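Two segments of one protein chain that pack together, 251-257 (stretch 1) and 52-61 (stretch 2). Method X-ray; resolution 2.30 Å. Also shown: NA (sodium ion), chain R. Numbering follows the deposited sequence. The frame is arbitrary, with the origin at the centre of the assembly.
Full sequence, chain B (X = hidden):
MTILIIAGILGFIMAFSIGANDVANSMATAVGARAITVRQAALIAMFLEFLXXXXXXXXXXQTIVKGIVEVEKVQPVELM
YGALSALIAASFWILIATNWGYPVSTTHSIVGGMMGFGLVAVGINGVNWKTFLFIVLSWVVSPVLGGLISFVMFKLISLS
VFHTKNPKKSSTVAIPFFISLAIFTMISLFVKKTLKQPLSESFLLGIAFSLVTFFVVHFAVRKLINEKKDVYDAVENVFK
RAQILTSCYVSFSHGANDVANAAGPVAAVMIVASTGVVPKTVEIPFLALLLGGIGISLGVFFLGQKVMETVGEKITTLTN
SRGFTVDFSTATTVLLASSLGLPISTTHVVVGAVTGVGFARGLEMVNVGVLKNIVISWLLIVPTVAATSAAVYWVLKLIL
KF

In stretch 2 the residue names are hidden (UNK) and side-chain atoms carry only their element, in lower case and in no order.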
ATOM      1  N   SER B 251       1.908 -11.854   6.944  1.00 33.39           N
ATOM      2  CA  SER B 251       0.460 -11.709   6.751  1.00 34.76           C
ATOM      3  C   SER B 251       0.089 -11.496   5.288  1.00 33.34           C
ATOM      4  O   SER B 251      -0.875 -12.083   4.776  1.00 32.42           O
ATOM      5  CB  SER B 251      -0.046 -10.517   7.557  1.00 37.96           C
ATOM      6  OG  SER B 251      -0.511 -10.927   8.814  1.00 48.86           O
ATOM      7  N   PHE B 252       0.805 -10.581   4.635  1.00 33.91           N
ATOM      8  CA  PHE B 252       0.616 -10.307   3.220  1.00 31.99           C
ATOM      9  C   PHE B 252       0.814 -11.574   2.397  1.00 32.90           C
ATOM     10  O   PHE B 252      -0.017 -11.915   1.540  1.00 35.29           O
ATOM     11  CB  PHE B 252       1.612  -9.218   2.796  1.00 31.96           C
ATOM     12  CG  PHE B 252       1.534  -8.830   1.340  1.00 34.44           C
ATOM     13  CD1 PHE B 252       2.213  -9.558   0.369  1.00 34.25           C
ATOM     14  CD2 PHE B 252       0.803  -7.717   0.944  1.00 34.74           C
ATOM     15  CE1 PHE B 252       2.153  -9.199  -0.977  1.00 34.85           C
ATOM     16  CE2 PHE B 252       0.739  -7.343  -0.408  1.00 31.41           C
ATOM     17  CZ  PHE B 252       1.415  -8.085  -1.360  1.00 40.55           C
ATOM     18  N   SER B 253       1.932 -12.272   2.637  1.00 32.46           N
ATOM     19  CA  SER B 253       2.232 -13.450   1.830  1.00 34.64           C
ATOM     20  C   SER B 253       1.236 -14.569   2.116  1.00 30.06           C
ATOM     21  O   SER B 253       0.894 -15.351   1.227  1.00 30.06           O
ATOM     22  CB  SER B 253       3.670 -13.893   2.089  1.00 31.61           C
ATOM     23  OG  SER B 253       3.728 -14.572   3.316  1.00 41.63           O
ATOM     24  N   HIS B 254       0.689 -14.588   3.326  1.00 31.71           N
ATOM     25  CA  HIS B 254      -0.327 -15.572   3.661  1.00 33.01           C
ATOM     26  C   HIS B 254      -1.617 -15.314   2.888  1.00 35.93           C
ATOM     27  O   HIS B 254      -2.216 -16.250   2.338  1.00 36.81           O
ATOM     28  CB  HIS B 254      -0.603 -15.573   5.164  1.00 31.21           C
ATOM     29  CG  HIS B 254      -1.704 -16.500   5.529  1.00 35.22           C
ATOM     30  ND1 HIS B 254      -3.012 -16.089   5.628  1.00 36.00           N
ATOM     31  CD2 HIS B 254      -1.711 -17.839   5.729  1.00 35.79           C
ATOM     32  CE1 HIS B 254      -3.782 -17.132   5.891  1.00 40.96           C
ATOM     33  NE2 HIS B 254      -3.015 -18.210   5.941  1.00 35.68           N
ATOM     34  N   GLY B 255      -2.085 -14.058   2.877  1.00 31.74           N
ATOM     35  CA  GLY B 255      -3.228 -13.712   2.042  1.00 30.06           C
ATOM     36  C   GLY B 255      -3.000 -14.071   0.585  1.00 30.06           C
ATOM     37  O   GLY B 255      -3.876 -14.646  -0.061  1.00 32.00           O
ATOM     38  N   ALA B 256      -1.785 -13.811   0.086  1.00 31.21           N
ATOM     39  CA  ALA B 256      -1.469 -14.070  -1.312  1.00 33.01           C
ATOM     40  C   ALA B 256      -1.547 -15.571  -1.652  1.00 35.04           C
ATOM     41  O   ALA B 256      -2.124 -15.954  -2.679  1.00 30.06           O
ATOM     42  CB  ALA B 256      -0.087 -13.503  -1.632  1.00 30.06           C
ATOM     43  N   ASN B 257      -1.013 -16.433  -0.782  1.00 30.06           N
ATOM     44  CA  ASN B 257      -1.008 -17.860  -1.099  1.00 30.06           C
ATOM     45  C   ASN B 257      -2.325 -18.539  -0.747  1.00 31.31           C
ATOM     46  O   ASN B 257      -2.765 -19.436  -1.472  1.00 30.87           O
ATOM     47  CB  ASN B 257       0.150 -18.589  -0.384  1.00 31.00           C
ATOM     48  CG  ASN B 257       0.490 -19.943  -1.045  1.00 30.96           C
ATOM     49  OD1 ASN B 257      -0.016 -20.978  -0.634  1.00 32.98           O
ATOM     50  ND2 ASN B 257       1.298 -19.913  -2.094  1.00 30.06           N
ATOM     51  N   UNK B  52      -2.667  -8.751   0.656  1.00 35.77           N
ATOM     52  CA  UNK B  52      -2.012  -9.824  -0.084  1.00 31.86           C
ATOM     53  C   UNK B  52      -2.976 -10.612  -0.945  1.00 30.06           C
ATOM     54  O   UNK B  52      -2.672 -10.934  -2.093  1.00 31.70           O
ATOM     55  N   UNK B  53      -4.168 -10.907  -0.413  1.00 30.06           N
ATOM     56  CA  UNK B  53      -5.180 -11.606  -1.197  1.00 30.06           C
ATOM     57  C   UNK B  53      -5.530 -10.844  -2.472  1.00 38.54           C
ATOM     58  O   UNK B  53      -5.665 -11.441  -3.547  1.00 34.97           O
ATOM     59  c   UNK B  53      -6.436 -11.817  -0.353  1.00 30.28           C
ATOM     60  N   UNK B  54      -5.695  -9.522  -2.369  1.00 38.51           N
ATOM     61  CA  UNK B  54      -6.122  -8.737  -3.524  1.00 35.22           C
ATOM     62  C   UNK B  54      -4.954  -8.445  -4.466  1.00 32.05           C
ATOM     63  O   UNK B  54      -5.124  -8.395  -5.689  1.00 35.96           O
ATOM     64  c   UNK B  54      -6.739  -6.363  -4.126  1.00 44.59           C
ATOM     65  c   UNK B  54      -8.251  -7.711  -2.633  1.00 37.90           C
ATOM     66  c   UNK B  54      -6.803  -7.434  -3.041  1.00 43.32           C
ATOM     67  N   UNK B  55      -3.759  -8.196  -3.935  1.00 31.93           N
ATOM     68  CA  UNK B  55      -2.657  -7.845  -4.820  1.00 34.94           C
ATOM     69  C   UNK B  55      -2.022  -9.067  -5.479  1.00 36.77           C
ATOM     70  O   UNK B  55      -1.439  -8.942  -6.565  1.00 34.54           O
ATOM     71  c   UNK B  55      -2.056  -5.615  -3.619  1.00 38.42           C
ATOM     72  c   UNK B  55      -1.598  -7.044  -4.044  1.00 38.69           C
ATOM     73  c   UNK B  55       0.551  -4.647  -3.997  1.00 40.41           C
ATOM     74  s   UNK B  55      -0.754  -4.699  -2.766  1.00 33.07           S
ATOM     75  N   UNK B  56      -2.106 -10.251  -4.855  1.00 35.21           N
ATOM     76  CA  UNK B  56      -1.349 -11.392  -5.364  1.00 38.20           C
ATOM     77  C   UNK B  56      -2.084 -12.723  -5.294  1.00 35.95           C
ATOM     78  O   UNK B  56      -1.492 -13.729  -5.669  1.00 41.83           O
ATOM     79  c   UNK B  56       1.533 -11.106  -6.563  1.00 46.35           C
ATOM     80  c   UNK B  56       1.860 -13.086  -5.260  1.00 49.09           C
ATOM     81  c   UNK B  56       3.291 -12.670  -7.184  1.00 47.13           C
ATOM     82  c   UNK B  56       1.156 -11.908  -5.490  1.00 45.37           C
ATOM     83  c   UNK B  56       2.590 -11.480  -7.410  1.00 49.47           C
ATOM     84  c   UNK B  56       0.001 -11.519  -4.609  1.00 39.43           C
ATOM     85  c   UNK B  56       2.927 -13.479  -6.104  1.00 52.94           C
ATOM     86  N   UNK B  57      -3.354 -12.763  -4.872  1.00 36.15           N
ATOM     87  CA  UNK B  57      -4.070 -14.006  -4.640  1.00 30.06           C
ATOM     88  C   UNK B  57      -4.604 -14.738  -5.864  1.00 40.25           C
ATOM     89  O   UNK B  57      -5.015 -15.899  -5.730  1.00 34.98           O
ATOM     90  N   UNK B  58      -4.618 -14.121  -7.052  1.00 35.15           N
ATOM     91  CA  UNK B  58      -5.260 -14.798  -8.180  1.00 42.25           C
ATOM     92  C   UNK B  58      -4.416 -15.956  -8.723  1.00 37.36           C
ATOM     93  O   UNK B  58      -4.965 -16.915  -9.279  1.00 39.29           O
ATOM     94  o   UNK B  58      -4.376 -13.249  -9.835  1.00 44.69           O
ATOM     95  c   UNK B  58      -5.577 -13.798  -9.303  1.00 36.97           C
ATOM     96  N   UNK B  59      -3.096 -15.894  -8.541  1.00 39.07           N
ATOM     97  CA  UNK B  59      -2.188 -16.843  -9.182  1.00 42.32           C
ATOM     98  C   UNK B  59      -2.342 -18.256  -8.627  1.00 40.87           C
ATOM     99  O   UNK B  59      -2.452 -19.220  -9.390  1.00 36.44           O
ATOM    100  c   UNK B  59      -0.459 -13.769  -8.727  1.00 41.45           C
ATOM    101  c   UNK B  59      -0.762 -16.332  -9.046  1.00 40.46           C
ATOM    102  c   UNK B  59      -0.578 -13.185 -10.845  1.00 46.60           C
ATOM    103  n   UNK B  59      -0.419 -12.719  -9.616  1.00 45.67           N
ATOM    104  c   UNK B  59      -0.618 -14.901  -9.458  1.00 45.90           C
ATOM    105  n   UNK B  59      -0.708 -14.499 -10.778  1.00 47.02           N
ATOM    106  N   UNK B  60      -2.393 -18.403  -7.303  1.00 36.10           N
ATOM    107  CA  UNK B  60      -2.648 -19.727  -6.748  1.00 36.59           C
ATOM    108  C   UNK B  60      -4.117 -20.122  -6.918  1.00 37.38           C
ATOM    109  O   UNK B  60      -4.436 -21.322  -7.006  1.00 39.21           O
ATOM    110  c   UNK B  60      -2.199 -19.774  -5.270  1.00 34.60           C
ATOM    111  c   UNK B  60      -0.723 -19.431  -5.159  1.00 30.06           C
ATOM    112  c   UNK B  60      -2.497 -21.158  -4.664  1.00 30.97           C
ATOM    113  N   UNK B  61      -5.032 -19.142  -6.935  1.00 33.77           N
ATOM    114  CA  UNK B  61      -6.447 -19.435  -7.195  1.00 39.83           C
ATOM    115  C   UNK B  61      -6.634 -20.165  -8.528  1.00 37.24           C
ATOM    116  O   UNK B  61      -7.491 -21.056  -8.648  1.00 37.44           O
ATOM    117  o   UNK B  61      -7.161 -17.478  -5.914  1.00 32.94           O
ATOM    118  c   UNK B  61      -7.273 -18.140  -7.167  1.00 34.22           C
TER
HETATM  119 NA    NA R 503      -1.546 -22.073   0.665  1.00 34.12          NA
HETATM  120  O   HOH W   1      -1.467 -16.361  -5.468  1.00 31.75           O
HETATM  121  O   HOH W   2      -4.287 -17.264  -3.335  1.00 30.06           O
HETATM  122  O   HOH W   3      -3.037 -22.174  -1.044  1.00 30.32           O

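Position 52 has backbone atoms alone. Its CA lies over one face of the Phe252 ring, 3.8 Å from the ring centroid, and is also 3.3 Å from Phe252 O in a nearly straight CA-H...O contact. A CB built here would fall 1.8 Å from Phe252 O, so the absence of a side chain is what lets the helices come so close; the residue is Gly52. At position 53 a single carbon, pointing sideways to stretch 1, makes the residue Ala53. Its CA approaches Gly255 O at 3.5 Å, where stretch 1 also lacks a side chain: a CB on Gly255 would lie 3.0 Å from Ala53 N.

Position 54 carries three carbons, one bearing the other two. This branched group points away and touches nothing on stretch 1, and a fork at the first carbon with no oxygen identifies Val54. Position 55 has an unbranched chain of two carbons, a sulfur and a terminal carbon, which is methionine. In Met55 the SD atom sits 3.8 Å from Phe252 CE2, in the plane of the ring at its edge.

Position 56 shows one carbon followed by a six-carbon ring without a hydroxyl, hence Phe56. Its CB is 3.6 Å from Ala256 CB; the ring meets that methyl at its edge, while its far end leads away. Position 57 again has no side-chain atoms. Its CA is 3.4 Å from Ala256 O, and a CB would clash with Ala53 O at 2.3 Å within its own stretch: Gly57.

Position 58 has one carbon and one oxygen, directed away from stretch 1, and is Ser58. At position 59 a carbon leads to a five-membered ring of three carbons and two nitrogens, the imidazole of His59, which makes no contact with stretch 1. Position 60 repeats the three-carbon fork, now pointing toward stretch 1, and is Val60; its CG1 lies 3.6 Å from Asn257 O and its CG2 3.7 Å from Asn257 ND2. Position 61, one carbon and one oxygen, is Ser61, whose OG donates to Gly57 O at 2.7 Å.

No direct hydrogen bond joins the stretches. Glycine and alanine instead bring the helix axes to within 6.8 Å at a crossing angle of -59°, close enough for CA-H...O contacts between backbones, with Phe252 packed against Gly52 and Met55. Water 1 adds a polar link, donating to Phe56 O (2.6 Å) and Ala256 O (2.9 Å) and accepting from Val60 N (2.9 Å). Beside this contact, Asn257 OD1 binds the sodium ion NA at 2.3 Å.

Stretch 2 (52-61) GAVMFGSHVS
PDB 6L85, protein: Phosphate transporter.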